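Local coordinates for thioredoxin reductase (Streptococcus pyogenes, PDB 5UWY) that catalyses the NADPH-dependent reduction of the disulfide of thioredoxin, passing electrons through bound FAD to a redox-active cysteine pair, at the interface of chains A and B. Numbering follows the deposited sequence. Chains: chain A/B, Thioredoxin reductase.

Contact 1: the interface of chains A and B. Residues chain A 25-28, 297, 300; chain B 139, 142, 161, 164-165.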
# COMPACT_ATOMS: atom_id res chain seq x y z
N ARG A 25 -5.44 -15.66 5.05
CA ARG A 25 -6.32 -15.23 6.13
C ARG A 25 -7.79 -15.41 5.76
O ARG A 25 -8.63 -15.61 6.65
CB ARG A 25 -6.04 -13.77 6.50
CG ARG A 25 -6.57 -13.35 7.85
CD ARG A 25 -5.86 -12.12 8.36
NE ARG A 25 -6.32 -11.73 9.69
CZ ARG A 25 -7.37 -10.94 9.92
NH1 ARG A 25 -8.07 -10.45 8.91
NH2 ARG A 25 -7.72 -10.65 11.17
N SER A 26 -8.12 -15.34 4.47
CA SER A 26 -9.47 -15.59 3.99
C SER A 26 -9.77 -17.08 3.84
O SER A 26 -10.77 -17.43 3.20
CB SER A 26 -9.69 -14.88 2.65
OG SER A 26 -9.06 -13.61 2.63
N ASN A 27 -8.93 -17.95 4.41
CA ASN A 27 -9.16 -19.40 4.43
C ASN A 27 -9.11 -19.98 3.02
O ASN A 27 -10.05 -20.63 2.55
CB ASN A 27 -10.48 -19.74 5.13
CG ASN A 27 -10.35 -20.92 6.06
OD1 ASN A 27 -9.49 -20.94 6.94
ND2 ASN A 27 -11.21 -21.92 5.88
N LEU A 28 -7.99 -19.74 2.34
CA LEU A 28 -7.75 -20.28 1.01
C LEU A 28 -6.41 -21.00 0.99
O LEU A 28 -5.50 -20.68 1.75
CB LEU A 28 -7.77 -19.17 -0.06
CG LEU A 28 -9.04 -18.32 -0.16
CD1 LEU A 28 -8.88 -17.24 -1.21
CD2 LEU A 28 -10.26 -19.19 -0.46
N GLN A 297 -6.94 -10.14 -1.59
CA GLN A 297 -8.37 -10.08 -1.32
C GLN A 297 -9.20 -10.30 -2.58
O GLN A 297 -10.34 -10.78 -2.50
CB GLN A 297 -8.73 -8.75 -0.66
CG GLN A 297 -10.10 -8.74 -0.00
CD GLN A 297 -10.29 -9.90 0.96
OE1 GLN A 297 -9.37 -10.27 1.69
NE2 GLN A 297 -11.49 -10.48 0.96
N TYR A 300 -10.34 -14.12 -3.53
CA TYR A 300 -11.59 -14.65 -3.00
C TYR A 300 -12.77 -14.27 -3.89
O TYR A 300 -13.65 -15.10 -4.15
CB TYR A 300 -11.85 -14.16 -1.58
CG TYR A 300 -13.27 -14.43 -1.15
CD1 TYR A 300 -13.69 -15.72 -0.82
CD2 TYR A 300 -14.21 -13.41 -1.10
CE1 TYR A 300 -14.99 -15.97 -0.44
CE2 TYR A 300 -15.52 -13.66 -0.72
CZ TYR A 300 -15.90 -14.95 -0.40
OH TYR A 300 -17.20 -15.21 -0.02
N ALA B 139 -11.67 -13.30 10.42
CA ALA B 139 -10.78 -14.41 10.74
C ALA B 139 -10.59 -14.62 12.24
O ALA B 139 -9.92 -15.58 12.63
CB ALA B 139 -9.42 -14.19 10.08
N ARG B 142 -13.52 -17.79 14.14
CA ARG B 142 -13.53 -19.09 13.49
C ARG B 142 -14.38 -20.08 14.27
O ARG B 142 -14.24 -20.21 15.49
CB ARG B 142 -12.10 -19.62 13.35
CG ARG B 142 -11.99 -20.97 12.66
CD ARG B 142 -10.58 -21.22 12.15
NE ARG B 142 -10.30 -20.46 10.93
N TYR B 161 -19.00 -14.51 2.69
CA TYR B 161 -17.58 -14.42 3.00
C TYR B 161 -17.32 -14.87 4.43
O TYR B 161 -16.31 -15.54 4.70
CB TYR B 161 -17.07 -12.99 2.79
CG TYR B 161 -15.64 -12.79 3.28
CD1 TYR B 161 -14.56 -13.22 2.52
CD2 TYR B 161 -15.38 -12.17 4.49
CE1 TYR B 161 -13.26 -13.03 2.96
CE2 TYR B 161 -14.08 -11.98 4.94
CZ TYR B 161 -13.03 -12.42 4.17
OH TYR B 161 -11.74 -12.23 4.62
N GLN B 164 -16.57 -18.55 5.52
CA GLN B 164 -15.23 -19.11 5.44
C GLN B 164 -14.59 -19.32 6.81
O GLN B 164 -13.53 -19.96 6.88
CB GLN B 164 -14.33 -18.21 4.59
CG GLN B 164 -14.80 -18.05 3.16
CD GLN B 164 -14.18 -19.08 2.23
OE1 GLN B 164 -12.99 -19.02 1.94
NE2 GLN B 164 -14.98 -20.03 1.78
N PHE B 165 -15.18 -18.81 7.87
CA PHE B 165 -14.66 -19.00 9.22
C PHE B 165 -15.70 -19.54 10.19
O PHE B 165 -15.40 -20.43 10.98
CB PHE B 165 -14.10 -17.68 9.78
CG PHE B 165 -13.39 -16.84 8.76
CD1 PHE B 165 -12.06 -17.05 8.49
CD2 PHE B 165 -14.06 -15.82 8.10
CE1 PHE B 165 -11.40 -16.27 7.56
CE2 PHE B 165 -13.40 -15.04 7.17
CZ PHE B 165 -12.07 -15.27 6.90
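The C-terminal end of helix 14-25, the loop after it and helix 285-304 of chain A meet the 3-10 helix 138-140, the end of helix 153-162 and the following loop of chain B. In this pyridine nucleotide-disulphide oxidoreductase, helix 14-25 begins within the Rossmann glycine loop (GxGxxG) that binds FAD, and helix 153-162 probably belongs to the NADPH-binding Rossmann unit. Two tyrosines pack edge to face, both with CG anti to the backbone N (A:Tyr300 chi1 167°): CD1 of B:Tyr161 comes 3.4 Å from CE2 of A:Tyr300, planes 74° apart; tyrosine suits each side, one offering the C-H edge, the other the ring face. A:Gln297 meets B:Tyr161 tip to tip, its amide NE2 3.7 Å from CE1. A:Arg25 is extended from CG to NE, and B:Ala139 CB lies over the guanidinium centre, 3.8 Å from CZ; a methyl is small enough to sit close over the flat cation. B:Gln164, the most buried residue of the patch, bends at chi2 to bring OE1 3.0 Å from the backbone O of A:Ser26. Two acceptors clash as modelled, so the amide may be turned over, presenting its nitrogen. The B:Phe165 ring, held between B:Gln164 CB and B:Ala139 CA, turns its edge, in plane, to the backbone O of A:Arg25.

Contact 2: the interface of chains A and B. Residues chain A 18, 21-22, 51, 286, 289-290, 293; chain B 50-52, 284, 286-287, 289-290.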
# COMPACT_ATOMS: atom_id res chain seq x y z
N THR A 18 2.39 -10.15 1.28
CA THR A 18 1.14 -9.51 1.67
C THR A 18 -0.05 -10.19 1.01
O THR A 18 -1.08 -10.44 1.65
CB THR A 18 1.17 -8.02 1.34
OG1 THR A 18 2.33 -7.43 1.94
CG2 THR A 18 -0.08 -7.34 1.87
N LEU A 21 -0.63 -13.26 2.89
CA LEU A 21 -1.27 -12.98 4.17
C LEU A 21 -2.77 -12.81 4.00
O LEU A 21 -3.56 -13.47 4.68
CB LEU A 21 -0.65 -11.73 4.79
CG LEU A 21 -1.26 -11.20 6.09
CD1 LEU A 21 -0.94 -12.13 7.25
CD2 LEU A 21 -0.76 -9.79 6.37
N TYR A 22 -3.18 -11.94 3.08
CA TYR A 22 -4.61 -11.69 2.90
C TYR A 22 -5.33 -12.92 2.37
O TYR A 22 -6.38 -13.30 2.89
CB TYR A 22 -4.82 -10.49 1.97
CG TYR A 22 -4.85 -9.16 2.69
CD1 TYR A 22 -3.68 -8.51 3.04
CD2 TYR A 22 -6.06 -8.57 3.03
CE1 TYR A 22 -3.71 -7.30 3.70
CE2 TYR A 22 -6.10 -7.36 3.69
CZ TYR A 22 -4.92 -6.73 4.02
OH TYR A 22 -4.96 -5.52 4.68
N TYR A 51 8.94 2.75 5.84
CA TYR A 51 7.84 1.82 6.01
C TYR A 51 7.07 2.19 7.27
O TYR A 51 7.64 2.12 8.37
CB TYR A 51 8.33 0.38 6.10
CG TYR A 51 7.19 -0.61 6.11
CD1 TYR A 51 6.37 -0.75 5.00
CD2 TYR A 51 6.92 -1.40 7.22
CE1 TYR A 51 5.32 -1.64 4.99
CE2 TYR A 51 5.87 -2.30 7.22
CZ TYR A 51 5.07 -2.42 6.10
OH TYR A 51 4.02 -3.31 6.08
N THR A 286 5.66 0.04 0.48
CA THR A 286 4.32 0.52 0.80
C THR A 286 3.36 0.32 -0.38
O THR A 286 2.15 0.06 -0.19
CB THR A 286 4.39 1.99 1.16
OG1 THR A 286 5.15 2.68 0.15
CG2 THR A 286 5.13 2.14 2.46
N VAL A 289 2.79 -3.36 -0.75
CA VAL A 289 1.89 -3.82 0.30
C VAL A 289 0.44 -3.51 -0.05
O VAL A 289 -0.41 -4.41 -0.01
CB VAL A 289 2.32 -3.23 1.66
CG1 VAL A 289 1.15 -3.12 2.59
CG2 VAL A 289 3.39 -4.09 2.29
N GLY A 290 0.12 -2.25 -0.38
CA GLY A 290 -1.14 -2.00 -1.07
C GLY A 290 -1.50 -3.00 -2.17
O GLY A 290 -2.58 -3.62 -2.13
N ALA A 293 -2.13 -6.62 -0.93
CA ALA A 293 -3.43 -6.70 -0.27
C ALA A 293 -4.56 -6.77 -1.29
O ALA A 293 -5.48 -7.60 -1.16
CB ALA A 293 -3.63 -5.51 0.66
N ASN B 50 -3.59 -8.11 9.85
CA ASN B 50 -3.35 -8.10 8.41
C ASN B 50 -2.53 -6.89 7.97
O ASN B 50 -2.59 -6.49 6.80
CB ASN B 50 -4.67 -8.16 7.63
CG ASN B 50 -5.61 -7.04 7.98
OD1 ASN B 50 -5.31 -6.19 8.82
ND2 ASN B 50 -6.77 -7.02 7.33
N TYR B 51 -1.75 -6.30 8.88
CA TYR B 51 -0.76 -5.32 8.49
C TYR B 51 0.61 -5.99 8.45
O TYR B 51 1.10 -6.43 9.50
CB TYR B 51 -0.74 -4.13 9.45
CG TYR B 51 0.17 -3.02 8.96
CD1 TYR B 51 -0.13 -2.34 7.79
CD2 TYR B 51 1.32 -2.67 9.65
CE1 TYR B 51 0.69 -1.33 7.32
CE2 TYR B 51 2.15 -1.66 9.19
CZ TYR B 51 1.83 -0.99 8.03
OH TYR B 51 2.64 0.02 7.56
N PRO B 52 1.25 -6.08 7.28
CA PRO B 52 2.53 -6.78 7.19
C PRO B 52 3.58 -6.17 8.11
O PRO B 52 3.59 -4.97 8.37
CB PRO B 52 2.91 -6.62 5.72
CG PRO B 52 1.63 -6.37 5.02
CD PRO B 52 0.80 -5.57 5.98
N GLN B 284 -8.21 -0.68 3.44
CA GLN B 284 -7.39 -1.29 4.48
C GLN B 284 -6.21 -0.38 4.79
O GLN B 284 -5.92 0.56 4.05
CB GLN B 284 -6.87 -2.67 4.06
CG GLN B 284 -7.93 -3.67 3.67
CD GLN B 284 -8.80 -4.09 4.83
OE1 GLN B 284 -8.31 -4.62 5.83
NE2 GLN B 284 -10.10 -3.85 4.72
N THR B 286 -3.23 -1.25 4.51
CA THR B 286 -2.22 -1.55 3.49
C THR B 286 -2.47 -0.76 2.21
O THR B 286 -1.51 -0.38 1.49
CB THR B 286 -2.26 -3.04 3.20
OG1 THR B 286 -3.62 -3.43 2.96
CG2 THR B 286 -1.78 -3.80 4.40
N THR B 287 -3.74 -0.58 1.87
CA THR B 287 -4.15 0.27 0.76
C THR B 287 -3.93 1.74 1.09
O THR B 287 -3.39 2.46 0.26
CB THR B 287 -5.62 0.02 0.40
OG1 THR B 287 -6.46 0.65 1.37
CG2 THR B 287 -5.89 -1.46 0.42
N VAL B 289 -1.72 2.83 2.94
CA VAL B 289 -0.28 3.03 3.01
C VAL B 289 0.33 3.14 1.61
O VAL B 289 1.05 4.10 1.32
CB VAL B 289 0.37 1.90 3.84
CG1 VAL B 289 1.79 1.67 3.43
CG2 VAL B 289 0.32 2.26 5.32
N GLY B 290 0.05 2.17 0.72
CA GLY B 290 0.28 2.43 -0.69
C GLY B 290 -0.14 3.81 -1.19
O GLY B 290 0.68 4.56 -1.75
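B:Thr286 sets OG1 in the crowded position between its backbone N and carbonyl carbon (chi1 49°), sending the hydroxyl toward A:Tyr22; A:Tyr51 has CG anti to the backbone N (chi1 -173°), carrying its phenol across to chain B. Tip to tip, B:Thr286 OG1 donates to the phenolic OH of A:Tyr22 at 3.0 Å. Threonine suits this place because its carbons serve as well: CB packs 3.5 Å from CG1 of A:Val289, the branch anti to the backbone N. The A:Tyr22 ring rests one face on its own chain's A:Ala293 CB. A:Tyr51 OH donates to the backbone O of B:Pro52 at 2.9 Å, reaching it from 54° above the carbonyl plane, and the two Tyr51 side chains meet tip to tip, each OH over the rim of the other ring. B:Pro52, compact and rigid, presses CG 3.7 Å from the A:Thr18 methyl CG2. A:Leu21 CD2 packs 3.7 Å from CA of B:Asn50. Behind B:Thr286, the start of helix 285-304 is capped: B:Thr287 OG1 accepts from B:Gln284 N at 3.0 Å and donates to B:Gln284 O. Close to the two-fold axis, this patch joins the two FAD-binding regions into the homodimer typical of the family.

Contact 3: the interface of chains A and B. Residues chain A 157, 160-161, 184, 187; chain B 300-301, 304-305.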
# COMPACT_ATOMS: atom_id res chain seq x y z
N GLU A 157 17.06 13.70 -13.17
CA GLU A 157 15.99 13.95 -12.22
C GLU A 157 16.32 13.41 -10.84
O GLU A 157 16.05 14.06 -9.82
CB GLU A 157 14.67 13.36 -12.74
CG GLU A 157 13.79 14.39 -13.42
CD GLU A 157 12.31 14.19 -13.15
OE1 GLU A 157 11.50 14.99 -13.65
OE2 GLU A 157 11.97 13.22 -12.43
N ILE A 160 18.74 16.02 -9.21
CA ILE A 160 18.17 17.23 -8.61
C ILE A 160 17.24 16.87 -7.46
O ILE A 160 17.04 17.68 -6.55
CB ILE A 160 17.48 18.12 -9.66
CG1 ILE A 160 16.78 17.27 -10.72
CG2 ILE A 160 18.50 19.06 -10.30
CD1 ILE A 160 16.03 18.10 -11.73
N TYR A 161 16.67 15.66 -7.46
CA TYR A 161 15.99 15.20 -6.25
C TYR A 161 16.98 15.04 -5.11
O TYR A 161 16.67 15.36 -3.95
CB TYR A 161 15.25 13.89 -6.51
CG TYR A 161 14.68 13.26 -5.25
CD1 TYR A 161 13.50 13.74 -4.68
CD2 TYR A 161 15.32 12.20 -4.62
CE1 TYR A 161 12.98 13.17 -3.53
CE2 TYR A 161 14.80 11.63 -3.47
CZ TYR A 161 13.63 12.12 -2.93
OH TYR A 161 13.12 11.55 -1.79
N LEU A 184 14.80 19.31 -18.48
CA LEU A 184 15.50 18.84 -17.29
C LEU A 184 16.98 19.17 -17.35
O LEU A 184 17.61 19.36 -16.30
CB LEU A 184 15.29 17.34 -17.12
CG LEU A 184 13.83 16.89 -17.11
CD1 LEU A 184 13.72 15.40 -17.38
CD2 LEU A 184 13.15 17.27 -15.80
N ARG A 187 16.98 22.67 -16.18
CA ARG A 187 16.71 22.66 -14.74
C ARG A 187 17.94 22.25 -13.95
O ARG A 187 18.19 22.77 -12.86
CB ARG A 187 15.54 21.72 -14.45
CG ARG A 187 15.12 21.69 -12.99
CD ARG A 187 13.61 21.86 -12.85
NE ARG A 187 12.88 20.89 -13.67
CZ ARG A 187 11.60 21.02 -14.01
NH1 ARG A 187 10.91 22.09 -13.62
NH2 ARG A 187 11.02 20.10 -14.76
N TYR B 300 6.44 16.04 -4.44
CA TYR B 300 7.73 16.56 -4.91
C TYR B 300 7.73 16.76 -6.42
O TYR B 300 8.25 17.76 -6.92
CB TYR B 300 8.87 15.63 -4.51
CG TYR B 300 10.15 15.97 -5.25
CD1 TYR B 300 10.89 17.10 -4.91
CD2 TYR B 300 10.59 15.20 -6.32
CE1 TYR B 300 12.04 17.43 -5.59
CE2 TYR B 300 11.75 15.52 -7.00
CZ TYR B 300 12.47 16.64 -6.63
OH TYR B 300 13.62 16.98 -7.31
N HIS B 301 7.18 15.80 -7.17
CA HIS B 301 7.17 15.92 -8.63
C HIS B 301 6.34 17.12 -9.07
O HIS B 301 6.78 17.93 -9.90
CB HIS B 301 6.63 14.63 -9.25
CG HIS B 301 6.88 14.52 -10.72
ND1 HIS B 301 5.86 14.33 -11.64
CD2 HIS B 301 8.02 14.58 -11.44
CE1 HIS B 301 6.37 14.27 -12.85
NE2 HIS B 301 7.68 14.42 -12.77
N GLU B 304 8.31 20.24 -8.33
CA GLU B 304 9.49 20.42 -9.17
C GLU B 304 9.10 20.90 -10.56
O GLU B 304 9.74 21.80 -11.11
CB GLU B 304 10.28 19.11 -9.27
CG GLU B 304 11.49 19.21 -10.18
CD GLU B 304 12.01 17.85 -10.62
OE1 GLU B 304 11.81 16.86 -9.88
OE2 GLU B 304 12.63 17.77 -11.70
N SER B 305 8.04 20.33 -11.14
CA SER B 305 7.62 20.76 -12.47
C SER B 305 6.93 22.12 -12.43
O SER B 305 5.91 22.33 -13.11
CB SER B 305 6.71 19.71 -13.11
OG SER B 305 7.30 18.43 -13.08
O HOH W 1 10.98 24.38 -12.69
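From its CB outward, B:Glu304 runs from its own chain's helix into chain A. CB lies over the rim of the B:Tyr300 ring, on the face opposite A:Tyr161. CG is anti to the backbone N (chi1 178°) and lies over one side of the A:Arg187 guanidinium, 4.1 Å from NE. The chain stays extended to CD, 4.2 Å from A:Ile160 CD1, so this long glutamate carries its carboxylate past the methyl to the arginine. At the tip, OE2 is 3.4 Å from that methyl and forms a long salt bridge, 3.7 Å, to NE of A:Arg187. The two planes cross at 86°, so carboxylate and guanidinium do not pair flat. OE2 also faces A:Glu157 OE1 at 3.6 Å, a crowding of acids that the arginine may offset, or a proton on one of them might relieve. That OE1 lies in plane at the edge of the B:His301 imidazole, whose charge is not seen; a positive charge there might ease it further. A:Arg187 bends at chi2 and chi3; its NH1 lies 2.5 Å from water 1, which is 3.3 Å from the backbone O of B:Glu304, a long second leg. A long cation fits here, beside the C-terminal end of helix 285-304, whose partial negative charge may help to hold it. The site sits where the last turn of that helix docks between helices 153-162 and 182-190 of chain A's probable NADPH-binding region.

Contact 2 lies nearest the two-fold axis, its C-alpha centre about 17 Å from that of contact 1 and about 29 Å from that of contact 3; contacts 1 and 3 are about 45 Å apart. Helix 285-304 runs through all of them, helix 14-25 serves contacts 1 and 2, and helix 153-162 contacts 1 and 3. Contacts 1 and 3 hold the same Tyr161-Tyr300 pair with the chains exchanged, so they show parts of the same joint, repeated on both flanks of the dimer. The centre joins the FAD-binding regions, while each flank fastens one chain's probable NADPH-binding region to its partner.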